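Local atomic coordinates of uncharacterized protein (Bacteroides eggerthii, PDB entry 4FTD), a protein that is of unknown function but joins an immunoglobulin-like domain to a six-bladed beta-propeller and may take part in carbohydrate metabolism. Residues I20-A25 / I44-L49; M75-D80 / M103-R108; S213-Y218 / A231-G236; A336-A341 / C356-G361; S405-A410 / A433-S438. All blocks are in the same frame, centred on the assembly; numbering follows the deposited sequence.

How the contacts relate
The five contacts follow one another along the chain. Contacts 1 and 2 belong to the N-terminal immunoglobulin-like domain: their centres lie 10 Å apart, strands 43-45 and 98-106 are neighbours in one sheet, and Leu-49 N is 2.8 Å from Arg-106 O. The other three lie in the propeller, about 49 to 70 Å from the first pair between centres. Contact 3 joins two strands of one blade, its centre 28 and 26 Å from those of contacts 4 and 5. Contacts 4 and 5, their centres 9 Å apart, touch where Arg-435 NE meets Ala-358 O, tying the turn after strand 350-357 to the end of strand 426-435 in another sheet. The spacing is consistent with two separately packed domains.

Contact 1 (I20-A25 / I44-L49); sequences IKILNA and INFPRL
Phe-46 turns one face of its ring to Ile-22, whose CD1 sits 3.6 Å above the plane over the ring centre, a CH-pi contact almost exactly on the ring normal. The ring edge, near its plane, meets the backbone at Lys-21 CA, 4.3 Å from Phe-46 CE2, while Ile-20 CG2 approaches obliquely. This is core packing of the immunoglobulin-like domain: strands 17-22 and 43-45 both flank strand 31-38 in the sheet, and their side chains meet over that strand, which lies between them. The two segments run in nearly the same direction, 16° apart, and apolar packing alone joins them. Ile-22 suits its place because its longer branch is extended (chi2 161°), which carries CD1 out to the ring. Phe-46 has CG anti to its carbonyl carbon (chi1 -63°), and the large flat ring spans the distance between strands that are not sheet neighbours. Met-103 of strand 98-106 also packs on this phenylalanine, and Ile-60 of strand 58-64 touches both Ile-20 and Ile-22. At one end of the contact the beta-branched Ile-20 and Ile-44 cross at about a right angle, CG2 to CG2 at 3.7 Å. At the other, where the backbones draw closer, the smaller Ala-25 is enough: its CB rests against Leu-49 CD2 at 4.0 Å, with Leu-49 CD1 4.2 Å from Ile-22 CD1.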
# COMPACT_ATOMS: atom_id res chain seq x y z
N ILE A 20 -12.94 14.49 -40.35
CA ILE A 20 -11.51 14.76 -40.52
C ILE A 20 -10.71 13.59 -39.92
O ILE A 20 -11.11 12.96 -38.93
CB ILE A 20 -11.15 16.14 -39.89
CG1 ILE A 20 -9.73 16.59 -40.34
CG2 ILE A 20 -11.40 16.13 -38.38
CD1 ILE A 20 -9.37 18.03 -40.05
N LYS A 21 -9.62 13.25 -40.60
CA LYS A 21 -8.67 12.27 -40.13
C LYS A 21 -7.26 12.71 -40.41
O LYS A 21 -7.01 13.42 -41.41
CB LYS A 21 -8.90 10.87 -40.71
CG LYS A 21 -9.73 10.73 -41.95
CD LYS A 21 -9.70 9.28 -42.45
CE LYS A 21 -10.85 8.95 -43.39
NZ LYS A 21 -10.70 7.64 -44.10
N ILE A 22 -6.37 12.31 -39.51
CA ILE A 22 -4.92 12.40 -39.71
C ILE A 22 -4.53 11.06 -40.34
O ILE A 22 -4.90 10.00 -39.84
CB ILE A 22 -4.18 12.65 -38.40
CG1 ILE A 22 -4.43 14.07 -37.88
CG2 ILE A 22 -2.66 12.40 -38.54
CD1 ILE A 22 -4.11 14.21 -36.41
N LEU A 23 -3.83 11.10 -41.46
CA LEU A 23 -3.50 9.86 -42.19
C LEU A 23 -2.14 9.27 -41.82
O LEU A 23 -1.88 8.09 -42.07
CB LEU A 23 -3.56 10.15 -43.70
CG LEU A 23 -4.84 10.71 -44.28
CD1 LEU A 23 -4.52 11.11 -45.74
CD2 LEU A 23 -5.99 9.68 -44.23
N ASN A 24 -1.28 10.04 -41.15
CA ASN A 24 0.11 9.61 -40.95
C ASN A 24 0.66 9.75 -39.52
O ASN A 24 1.77 10.22 -39.32
CB ASN A 24 1.01 10.31 -41.99
CG ASN A 24 1.09 11.81 -41.81
OD1 ASN A 24 0.23 12.42 -41.18
ND2 ASN A 24 2.10 12.43 -42.42
N ALA A 25 -0.12 9.28 -38.55
CA ALA A 25 0.29 9.23 -37.13
C ALA A 25 1.17 8.00 -36.93
O ALA A 25 1.33 7.19 -37.85
CB ALA A 25 -0.93 9.19 -36.20
N ILE A 44 -11.69 20.76 -32.96
CA ILE A 44 -11.40 19.45 -33.48
C ILE A 44 -10.41 18.81 -32.51
O ILE A 44 -9.41 19.41 -32.14
CB ILE A 44 -10.77 19.48 -34.89
CG1 ILE A 44 -11.63 20.27 -35.92
CG2 ILE A 44 -10.51 18.05 -35.38
CD1 ILE A 44 -10.88 20.74 -37.18
N ASN A 45 -10.73 17.59 -32.08
CA ASN A 45 -9.84 16.77 -31.25
C ASN A 45 -9.59 15.40 -31.86
O ASN A 45 -10.33 14.94 -32.72
CB ASN A 45 -10.37 16.62 -29.81
CG ASN A 45 -10.22 17.90 -29.03
OD1 ASN A 45 -9.15 18.14 -28.48
ND2 ASN A 45 -11.21 18.77 -29.10
N PHE A 46 -8.51 14.78 -31.40
CA PHE A 46 -8.11 13.44 -31.80
C PHE A 46 -7.68 12.67 -30.57
O PHE A 46 -7.25 13.27 -29.60
CB PHE A 46 -6.89 13.50 -32.73
CG PHE A 46 -7.16 14.21 -34.02
CD1 PHE A 46 -6.98 15.58 -34.12
CD2 PHE A 46 -7.61 13.50 -35.13
CE1 PHE A 46 -7.23 16.25 -35.32
CE2 PHE A 46 -7.90 14.16 -36.32
CZ PHE A 46 -7.70 15.54 -36.41
N PRO A 47 -7.74 11.34 -30.63
CA PRO A 47 -7.07 10.57 -29.56
C PRO A 47 -5.57 10.95 -29.52
O PRO A 47 -5.00 11.45 -30.50
CB PRO A 47 -7.26 9.11 -29.96
CG PRO A 47 -8.03 9.09 -31.23
CD PRO A 47 -8.45 10.49 -31.60
N ARG A 48 -4.96 10.76 -28.37
CA ARG A 48 -3.56 11.12 -28.19
C ARG A 48 -2.72 10.26 -29.13
O ARG A 48 -2.99 9.09 -29.32
CB ARG A 48 -3.13 10.92 -26.74
CG ARG A 48 -3.86 11.84 -25.76
CD ARG A 48 -3.58 11.50 -24.31
NE ARG A 48 -4.08 12.59 -23.46
CZ ARG A 48 -3.45 13.75 -23.23
NH1 ARG A 48 -2.23 14.02 -23.74
NH2 ARG A 48 -4.02 14.66 -22.46
N LEU A 49 -1.70 10.86 -29.74
CA LEU A 49 -0.87 10.17 -30.71
C LEU A 49 0.45 9.71 -30.10
O LEU A 49 0.96 10.29 -29.11
CB LEU A 49 -0.58 11.11 -31.90
CG LEU A 49 -1.80 11.74 -32.58
CD1 LEU A 49 -1.33 12.54 -33.81
CD2 LEU A 49 -2.78 10.65 -32.98

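Contact 2 (M75-D80 / M103-R108); sequences MDYSMD and MKVRKR
Tyr-77 lays one ring face on Val-105, whose CG2 stands 3.6 Å above the plane over the ring centre, and its hydroxyl donates to the backbone of the same strand: Tyr-77 OH lies 2.8 Å from Met-103 O, above the carbonyl plane. Met-103, present as selenomethionine, bends at chi3 and brings CE to 3.7 Å from Tyr-77 CE1; the same CE meets SE of Met-75, another selenomethionine, at 3.7 Å. A phenylalanine in place of Tyr-77 would keep the ring on Val-105 but would probably leave Met-103 O without its hydroxyl donor and the ring less firmly set. Farther along, Lys-107 is extended beyond CG and slides past the side chain of Met-79 in the opposite direction, its CE 3.9 Å from Met-79 SE. Its NZ then donates to Asp-80 O at 3.0 Å. Behind this shell, Asp-76 OD1 accepts Ser-78 N, an Asx turn with Tyr-77 at its middle, which helps set the backbone carrying the ring, and also Ser-78 OG. The loop after strand 74-75 thus covers strand 98-106 and, with Leu-58 of strand 58-64 touching Tyr-77 and Val-105 alike, adds to the apolar core of the immunoglobulin-like domain.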
# COMPACT_ATOMS: atom_id res chain seq x y z
N MSE A 75 -0.24 19.84 -42.14
CA MSE A 75 -0.21 20.80 -41.03
C MSE A 75 1.02 20.57 -40.15
O MSE A 75 1.42 19.43 -39.93
CB MSE A 75 -1.50 20.66 -40.20
CG MSE A 75 -2.74 21.07 -40.99
SE MSE A 75 -4.37 20.97 -39.92
CE MSE A 75 -4.13 22.72 -38.85
N ASP A 76 1.58 21.65 -39.63
CA ASP A 76 2.80 21.60 -38.82
C ASP A 76 2.42 21.72 -37.34
O ASP A 76 2.05 22.80 -36.86
CB ASP A 76 3.74 22.74 -39.22
CG ASP A 76 5.08 22.72 -38.47
OD1 ASP A 76 5.33 21.87 -37.58
OD2 ASP A 76 5.90 23.60 -38.77
N TYR A 77 2.48 20.59 -36.64
CA TYR A 77 2.23 20.52 -35.20
C TYR A 77 3.53 20.28 -34.40
O TYR A 77 3.50 19.67 -33.35
CB TYR A 77 1.18 19.43 -34.92
CG TYR A 77 -0.22 19.93 -35.10
CD1 TYR A 77 -0.83 19.93 -36.35
CD2 TYR A 77 -0.91 20.51 -34.04
CE1 TYR A 77 -2.11 20.42 -36.52
CE2 TYR A 77 -2.20 21.00 -34.20
CZ TYR A 77 -2.78 20.96 -35.45
OH TYR A 77 -4.07 21.42 -35.63
N SER A 78 4.66 20.73 -34.93
CA SER A 78 5.93 20.66 -34.24
C SER A 78 5.77 21.13 -32.78
O SER A 78 5.16 22.17 -32.51
CB SER A 78 6.97 21.54 -34.94
OG SER A 78 7.32 20.98 -36.18
N MSE A 79 6.28 20.31 -31.87
CA MSE A 79 6.28 20.57 -30.43
C MSE A 79 7.66 20.21 -29.92
O MSE A 79 8.25 19.26 -30.43
CB MSE A 79 5.29 19.63 -29.74
CG MSE A 79 3.88 20.07 -29.75
SE MSE A 79 2.73 18.63 -29.16
CE MSE A 79 2.29 17.84 -30.93
N ASP A 80 8.17 20.91 -28.92
CA ASP A 80 9.40 20.44 -28.24
C ASP A 80 9.09 19.21 -27.36
O ASP A 80 7.93 18.95 -27.03
CB ASP A 80 10.06 21.56 -27.44
CG ASP A 80 9.11 22.23 -26.48
OD1 ASP A 80 8.33 21.52 -25.81
OD2 ASP A 80 9.15 23.47 -26.40
N MSE A 103 -7.91 23.27 -33.91
CA MSE A 103 -7.58 21.86 -33.98
C MSE A 103 -6.44 21.51 -33.03
O MSE A 103 -5.33 21.99 -33.22
CB MSE A 103 -7.24 21.46 -35.41
CG MSE A 103 -6.92 19.98 -35.55
SE MSE A 103 -6.80 19.42 -37.42
CE MSE A 103 -5.05 18.38 -37.37
N LYS A 104 -6.73 20.65 -32.05
CA LYS A 104 -5.76 20.27 -31.02
C LYS A 104 -5.22 18.86 -31.26
O LYS A 104 -6.00 17.92 -31.47
CB LYS A 104 -6.40 20.34 -29.63
CG LYS A 104 -5.42 20.14 -28.47
CD LYS A 104 -6.14 19.99 -27.14
CE LYS A 104 -6.82 21.29 -26.72
NZ LYS A 104 -7.47 21.14 -25.40
N VAL A 105 -3.89 18.75 -31.27
CA VAL A 105 -3.21 17.46 -31.38
C VAL A 105 -2.43 17.26 -30.07
O VAL A 105 -1.75 18.18 -29.61
CB VAL A 105 -2.29 17.36 -32.61
CG1 VAL A 105 -1.49 16.07 -32.56
CG2 VAL A 105 -3.09 17.43 -33.92
N ARG A 106 -2.53 16.05 -29.52
CA ARG A 106 -1.97 15.68 -28.22
C ARG A 106 -1.11 14.43 -28.27
O ARG A 106 -1.42 13.51 -29.04
CB ARG A 106 -3.13 15.44 -27.26
CG ARG A 106 -3.99 16.66 -27.04
CD ARG A 106 -5.16 16.36 -26.13
NE ARG A 106 -6.10 15.45 -26.78
CZ ARG A 106 -6.88 14.58 -26.15
NH1 ARG A 106 -6.84 14.46 -24.84
NH2 ARG A 106 -7.70 13.79 -26.85
N LYS A 107 -0.03 14.42 -27.48
CA LYS A 107 0.87 13.27 -27.34
C LYS A 107 0.32 12.36 -26.26
O LYS A 107 -0.28 12.82 -25.28
CB LYS A 107 2.30 13.66 -26.88
CG LYS A 107 3.16 14.45 -27.85
CD LYS A 107 4.48 14.90 -27.22
CE LYS A 107 5.26 15.82 -28.16
NZ LYS A 107 6.55 16.29 -27.57
N ARG A 108 0.58 11.06 -26.41
CA ARG A 108 0.29 10.12 -25.32
C ARG A 108 1.17 10.42 -24.13
O ARG A 108 2.31 10.83 -24.30
CB ARG A 108 0.51 8.70 -25.78
CG ARG A 108 -0.56 8.26 -26.74
CD ARG A 108 -0.20 6.94 -27.34
NE ARG A 108 -0.11 5.94 -26.29
CZ ARG A 108 0.57 4.80 -26.40
NH1 ARG A 108 1.25 4.49 -27.51
NH2 ARG A 108 0.58 3.96 -25.37
O HOH W 1 8.02 16.60 -29.59

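Contact 3 (S213-Y218 / A231-G236); sequences SPFKIY and ANINVG
Phe-215 and Ile-233 form a hydrogen-bonded antiparallel pair in the hairpin of strands 215-220 and 228-233, the latter an outermost strand of a four-stranded propeller blade. The bond from Ile-233 N to Phe-215 O is short and straight (2.8 Å, 169°), its return partner from Phe-215 N is weak, and Ile-217 pairs likewise with Ala-231, Ile-217 N to Ala-231 O measuring 3.0 Å. The buried, well-packed side of the hairpin carries Phe-215, Ile-217, Ala-231 and Ile-233. There Ile-217 CD1 lies 3.9 Å from Ala-231 CB, and the small alanine lets the isoleucine lean across. The side chains of Phe-215 and Ile-233 run side by side, pointing the same way. Strand 259-264 of another blade covers this face: Phe-263 meets the Phe-215 ring edge-to-face and also touches Ile-217. The opposite face is polar and more open to solvent, with Asn-232 exposed. Lys-216 spends its methylenes on the Asn-232 amide, CG 3.7 Å from OD1 and CE 3.8 Å from ND2, and a bend at chi3 (75°) places CE there. Its NZ donates to Tyr-218 OH at 3.0 Å and also to Lys-186 O. An alanine in place of Lys-216 would probably leave one side of the Asn-232 amide uncovered, and Tyr-218 OH and Lys-186 O without this donor. Where the strands part, a water accepts from Val-235 N at 2.9 Å.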
# COMPACT_ATOMS: atom_id res chain seq x y z
N SER A 213 8.03 -14.68 32.89
CA SER A 213 6.95 -15.16 32.01
C SER A 213 7.52 -15.63 30.64
O SER A 213 8.16 -14.83 29.97
CB SER A 213 5.97 -14.02 31.82
OG SER A 213 4.90 -14.41 31.00
N PRO A 214 7.26 -16.89 30.22
CA PRO A 214 7.80 -17.34 28.93
C PRO A 214 7.42 -16.44 27.75
O PRO A 214 6.26 -16.05 27.60
CB PRO A 214 7.19 -18.73 28.76
CG PRO A 214 6.90 -19.20 30.17
CD PRO A 214 6.47 -17.95 30.88
N PHE A 215 8.42 -16.06 26.98
CA PHE A 215 8.25 -15.30 25.77
C PHE A 215 8.53 -16.22 24.59
O PHE A 215 9.66 -16.40 24.21
CB PHE A 215 9.11 -14.04 25.81
CG PHE A 215 8.84 -13.06 24.69
CD1 PHE A 215 7.54 -12.75 24.27
CD2 PHE A 215 9.90 -12.28 24.18
CE1 PHE A 215 7.30 -11.82 23.27
CE2 PHE A 215 9.65 -11.33 23.18
CZ PHE A 215 8.36 -11.09 22.75
N LYS A 216 7.46 -16.80 24.06
CA LYS A 216 7.55 -17.90 23.12
C LYS A 216 7.13 -17.47 21.75
O LYS A 216 6.30 -16.56 21.63
CB LYS A 216 6.71 -19.07 23.64
CG LYS A 216 7.17 -19.56 25.01
CD LYS A 216 6.32 -20.69 25.56
CE LYS A 216 6.62 -21.97 24.84
NZ LYS A 216 5.69 -23.01 25.31
N ILE A 217 7.77 -18.06 20.75
CA ILE A 217 7.47 -17.86 19.34
C ILE A 217 7.22 -19.25 18.75
O ILE A 217 8.01 -20.19 18.96
CB ILE A 217 8.59 -17.16 18.56
CG1 ILE A 217 9.00 -15.85 19.28
CG2 ILE A 217 8.20 -16.89 17.12
CD1 ILE A 217 10.20 -15.15 18.67
N TYR A 218 6.11 -19.33 18.06
CA TYR A 218 5.64 -20.52 17.43
C TYR A 218 5.56 -20.36 15.91
O TYR A 218 5.30 -19.26 15.40
CB TYR A 218 4.24 -20.82 17.94
CG TYR A 218 4.15 -21.02 19.45
CD1 TYR A 218 3.95 -19.94 20.30
CD2 TYR A 218 4.27 -22.30 20.01
CE1 TYR A 218 3.80 -20.11 21.68
CE2 TYR A 218 4.14 -22.49 21.39
CZ TYR A 218 3.92 -21.40 22.22
OH TYR A 218 3.74 -21.57 23.55
N ALA A 231 11.13 -20.45 19.70
CA ALA A 231 11.82 -19.66 20.74
C ALA A 231 11.08 -19.76 22.02
O ALA A 231 9.83 -19.85 22.04
CB ALA A 231 11.94 -18.20 20.34
N ASN A 232 11.84 -19.72 23.10
CA ASN A 232 11.35 -19.67 24.46
C ASN A 232 12.35 -18.78 25.23
O ASN A 232 13.27 -19.26 25.86
CB ASN A 232 11.15 -21.09 25.01
CG ASN A 232 10.38 -21.10 26.32
OD1 ASN A 232 10.28 -20.08 26.96
ND2 ASN A 232 9.91 -22.25 26.73
N ILE A 233 12.14 -17.48 25.10
CA ILE A 233 13.09 -16.45 25.51
C ILE A 233 12.86 -16.14 26.97
O ILE A 233 11.72 -15.87 27.42
CB ILE A 233 12.94 -15.20 24.63
CG1 ILE A 233 13.26 -15.54 23.16
CG2 ILE A 233 13.77 -14.04 25.17
CD1 ILE A 233 12.78 -14.50 22.17
N ASN A 234 13.93 -16.30 27.73
CA ASN A 234 13.98 -15.94 29.14
C ASN A 234 14.39 -14.48 29.18
O ASN A 234 15.57 -14.17 29.06
CB ASN A 234 15.02 -16.78 29.88
CG ASN A 234 14.98 -16.57 31.37
OD1 ASN A 234 14.60 -15.50 31.87
ND2 ASN A 234 15.33 -17.61 32.10
N VAL A 235 13.42 -13.59 29.38
CA VAL A 235 13.65 -12.15 29.34
C VAL A 235 14.58 -11.73 30.48
O VAL A 235 15.38 -10.80 30.32
CB VAL A 235 12.32 -11.36 29.31
CG1 VAL A 235 12.57 -9.84 29.42
CG2 VAL A 235 11.58 -11.67 28.01
N GLY A 236 14.49 -12.45 31.60
CA GLY A 236 15.31 -12.22 32.77
C GLY A 236 16.81 -12.41 32.50
O GLY A 236 17.59 -11.89 33.21
O HOH W 2 10.93 -14.72 30.39

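Contact 4 (A336-A341 / C356-G361); sequences AGEAVA and CTAGQG
Val-340 and Cys-356 form a hydrogen-bonded antiparallel pair, Ala-339 and Thr-357 the non-hydrogen-bonded pair beside it, and a type I' turn from Ala-336 leads into Ala-339. Val-340 N to Cys-356 O measures 2.9 Å and Cys-356 N to Val-340 O 3.1 Å. Beyond the strand, Ala-358 N donates to Glu-338 O at 3.0 Å. Both central residues of the turn have positive phi, which suits Gly-337 and which Glu-338 takes too. The Gly-337 carbonyl oxygen touches Thr-357 CG2 at 3.4 Å; Thr-357 OG1 faces other partners, Ser-367 OG and Ala-369 N. Val-340 CG2 reaches Ala-358 CB at 4.1 Å, and the alanine is small enough to lie against the valine. Glu-338 carries the polar part of the contact. Its CG stands anti to the carbonyl carbon (chi1 -50°) and the chain is extended beyond it, long enough to carry the carboxylate past Ala-358. OE1 accepts Gln-360 N on its syn lone pair, a fairly straight bond of 2.9 Å (162°), while Gly-359 N, equally near, makes a weak one. OE2 bonds to Ser-364 OG; a water between OE2 and Gln-360 O is very close to OE2, so that leg is doubtful. Gly-359 has backbone angles at which a CB would collide with the carbonyl oxygen of Ala-358. One good and one weak bond from successive N-H groups to Glu-338 OE1 probably help fix the path of the chain leaving strand 350-357, a segment without regular structure in the propeller.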
# COMPACT_ATOMS: atom_id res chain seq x y z
N ALA A 336 2.51 11.45 10.60
CA ALA A 336 2.21 11.22 12.02
C ALA A 336 0.74 10.82 12.12
O ALA A 336 0.33 9.89 11.45
CB ALA A 336 2.50 12.49 12.84
N GLY A 337 -0.06 11.48 12.95
CA GLY A 337 -1.48 11.10 13.12
C GLY A 337 -1.74 9.68 13.67
O GLY A 337 -2.80 9.08 13.41
N GLU A 338 -0.77 9.18 14.46
CA GLU A 338 -0.77 7.86 15.07
C GLU A 338 -0.64 6.72 14.04
O GLU A 338 -1.10 5.60 14.32
CB GLU A 338 -1.99 7.61 15.98
CG GLU A 338 -2.25 8.74 17.00
CD GLU A 338 -3.29 8.35 18.05
OE1 GLU A 338 -3.63 7.15 18.19
OE2 GLU A 338 -3.78 9.26 18.72
N ALA A 339 -0.02 7.02 12.88
CA ALA A 339 0.33 6.04 11.87
C ALA A 339 1.32 5.06 12.50
O ALA A 339 2.34 5.43 13.08
CB ALA A 339 0.96 6.69 10.65
N VAL A 340 0.94 3.80 12.42
CA VAL A 340 1.73 2.68 12.89
C VAL A 340 1.80 1.64 11.75
O VAL A 340 1.24 1.83 10.67
CB VAL A 340 1.19 2.07 14.23
CG1 VAL A 340 1.23 3.14 15.35
CG2 VAL A 340 -0.21 1.48 14.11
N ALA A 341 2.57 0.59 11.98
CA ALA A 341 2.84 -0.45 10.98
C ALA A 341 3.27 0.10 9.58
O ALA A 341 2.70 -0.28 8.58
CB ALA A 341 1.64 -1.39 10.87
N CYS A 356 -1.42 2.19 9.15
CA CYS A 356 -2.75 2.22 9.76
C CYS A 356 -2.71 3.16 10.92
O CYS A 356 -1.81 3.05 11.78
CB CYS A 356 -3.22 0.82 10.21
SG CYS A 356 -4.94 0.77 10.75
N THR A 357 -3.66 4.09 11.01
CA THR A 357 -3.65 5.00 12.17
C THR A 357 -4.34 4.25 13.34
O THR A 357 -5.35 3.61 13.14
CB THR A 357 -4.26 6.37 11.86
OG1 THR A 357 -5.59 6.12 11.45
CG2 THR A 357 -3.45 7.16 10.72
N ALA A 358 -3.77 4.33 14.54
CA ALA A 358 -4.15 3.45 15.68
C ALA A 358 -5.34 3.90 16.50
O ALA A 358 -6.31 3.14 16.73
CB ALA A 358 -2.93 3.23 16.58
N GLY A 359 -5.30 5.14 16.98
CA GLY A 359 -6.34 5.59 17.89
C GLY A 359 -6.18 5.04 19.31
O GLY A 359 -7.08 4.40 19.83
N GLN A 360 -5.05 5.38 19.93
CA GLN A 360 -4.69 4.89 21.28
C GLN A 360 -5.10 5.93 22.28
O GLN A 360 -4.58 7.04 22.23
CB GLN A 360 -3.18 4.64 21.37
CG GLN A 360 -2.63 4.18 22.72
CD GLN A 360 -3.10 2.80 23.11
OE1 GLN A 360 -3.61 2.06 22.31
NE2 GLN A 360 -2.94 2.45 24.38
N GLY A 361 -6.05 5.59 23.14
CA GLY A 361 -6.57 6.47 24.18
C GLY A 361 -7.96 6.86 23.78
O GLY A 361 -8.21 7.20 22.61
O HOH W 3 -3.66 9.28 21.22

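Contact 5 (S405-A410 / A433-S438); sequences SGNGNA and ASRTQS
Asn-407 meets Arg-435, Thr-436 and Gln-437 at and just beyond the end of strand 426-435, in the propeller sheet that strand 120-125, from far earlier in the chain, completes. It also starts an Asx turn. CB lies 4.1 Å from Gln-437 OE1. CG takes the crowded position between backbone N and carbonyl carbon (chi1 64°), and from there the amide splits its duties. OD1 turns back to its own segment and accepts Asn-409 N at 2.8 Å, in the carbonyl plane, which closes the turn. ND2 crosses over and donates to Thr-436 O at 3.2 Å, the oxygen lying near the amide plane. The same nitrogen stands 2.9 Å above one face of the Arg-435 guanidinium, offset toward the rim, a stacking contact between two donors and not a hydrogen bond. The Asn-407 amide also stacks on that of Gln-437, their planes 10° apart. An asparagine suits this place because its short amide offers both an acceptor and a donor. Arg-435, its CG anti to the backbone N and the chain bent at chi2, sends NH2 to Ser-405 O at 2.8 Å, in the guanidinium plane, with a weak second bond from NH1. That NH1 also donates to Ser-438 OG, while NE and NH2 have further acceptors in Ala-358 O and Gly-359 O. One planar charged group thus ties together two loops, at Ser-405 and at Ala-358 and Gly-359. Elsewhere in the contact Thr-436 CB packs on Asn-409 O at 3.3 Å. Beside it Asn-409 ND2 donates to Gln-437 OE1 at 2.9 Å along an almost perfectly straight line (178°).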
# COMPACT_ATOMS: atom_id res chain seq x y z
N SER A 405 -13.55 3.71 17.79
CA SER A 405 -13.08 4.90 18.48
C SER A 405 -11.84 4.54 19.28
O SER A 405 -11.38 3.39 19.30
CB SER A 405 -14.20 5.46 19.36
OG SER A 405 -14.54 4.51 20.32
N GLY A 406 -11.27 5.54 19.92
CA GLY A 406 -10.07 5.31 20.66
C GLY A 406 -10.23 4.32 21.79
O GLY A 406 -11.22 4.32 22.44
N ASN A 407 -9.24 3.47 21.98
CA ASN A 407 -9.24 2.51 23.09
C ASN A 407 -7.83 2.37 23.66
O ASN A 407 -6.85 2.92 23.12
CB ASN A 407 -9.86 1.16 22.65
CG ASN A 407 -9.07 0.47 21.57
OD1 ASN A 407 -7.89 0.18 21.79
ND2 ASN A 407 -9.72 0.13 20.43
N GLY A 408 -7.72 1.63 24.76
CA GLY A 408 -6.43 1.45 25.45
C GLY A 408 -5.54 0.35 24.87
O GLY A 408 -4.48 0.14 25.39
N ASN A 409 -5.93 -0.32 23.79
CA ASN A 409 -5.16 -1.43 23.24
C ASN A 409 -5.27 -1.43 21.71
O ASN A 409 -5.67 -2.42 21.11
CB ASN A 409 -5.61 -2.76 23.90
CG ASN A 409 -7.11 -2.88 23.98
OD1 ASN A 409 -7.67 -2.95 25.06
ND2 ASN A 409 -7.79 -2.81 22.82
N ALA A 410 -4.88 -0.31 21.11
CA ALA A 410 -5.15 0.03 19.72
C ALA A 410 -4.08 -0.53 18.77
O ALA A 410 -3.55 0.17 17.88
CB ALA A 410 -5.31 1.56 19.61
N ALA A 433 -5.34 -3.60 6.11
CA ALA A 433 -5.16 -3.02 7.45
C ALA A 433 -6.15 -3.69 8.41
O ALA A 433 -7.27 -4.08 8.01
CB ALA A 433 -5.36 -1.51 7.46
N SER A 434 -5.72 -3.84 9.65
CA SER A 434 -6.53 -4.35 10.74
C SER A 434 -6.26 -3.51 11.96
O SER A 434 -5.11 -3.19 12.24
CB SER A 434 -6.12 -5.79 11.10
OG SER A 434 -7.06 -6.32 12.06
N ARG A 435 -7.29 -3.24 12.75
CA ARG A 435 -7.16 -2.47 13.95
C ARG A 435 -8.06 -3.02 15.04
O ARG A 435 -9.26 -3.30 14.82
CB ARG A 435 -7.41 -1.02 13.65
CG ARG A 435 -7.15 -0.10 14.82
CD ARG A 435 -8.42 0.25 15.56
NE ARG A 435 -8.22 1.21 16.62
CZ ARG A 435 -9.17 1.64 17.44
NH1 ARG A 435 -10.40 1.18 17.33
NH2 ARG A 435 -8.88 2.55 18.37
N THR A 436 -7.48 -3.17 16.23
CA THR A 436 -8.18 -3.75 17.40
C THR A 436 -9.47 -3.02 17.76
O THR A 436 -9.46 -1.80 17.92
CB THR A 436 -7.27 -3.81 18.62
OG1 THR A 436 -6.09 -4.54 18.26
CG2 THR A 436 -7.97 -4.45 19.83
N GLN A 437 -10.56 -3.77 17.83
CA GLN A 437 -11.92 -3.26 18.12
C GLN A 437 -12.55 -2.43 16.97
O GLN A 437 -13.57 -1.77 17.17
CB GLN A 437 -12.02 -2.53 19.49
CG GLN A 437 -11.74 -3.46 20.66
CD GLN A 437 -11.70 -2.77 22.03
OE1 GLN A 437 -10.71 -2.85 22.77
NE2 GLN A 437 -12.74 -2.05 22.33
N SER A 438 -11.98 -2.51 15.77
CA SER A 438 -12.58 -1.91 14.57
C SER A 438 -12.76 -2.92 13.46
O SER A 438 -13.71 -2.85 12.73
CB SER A 438 -11.76 -0.77 14.04
OG SER A 438 -11.60 0.22 15.02
O HOH W 4 -13.34 0.82 18.28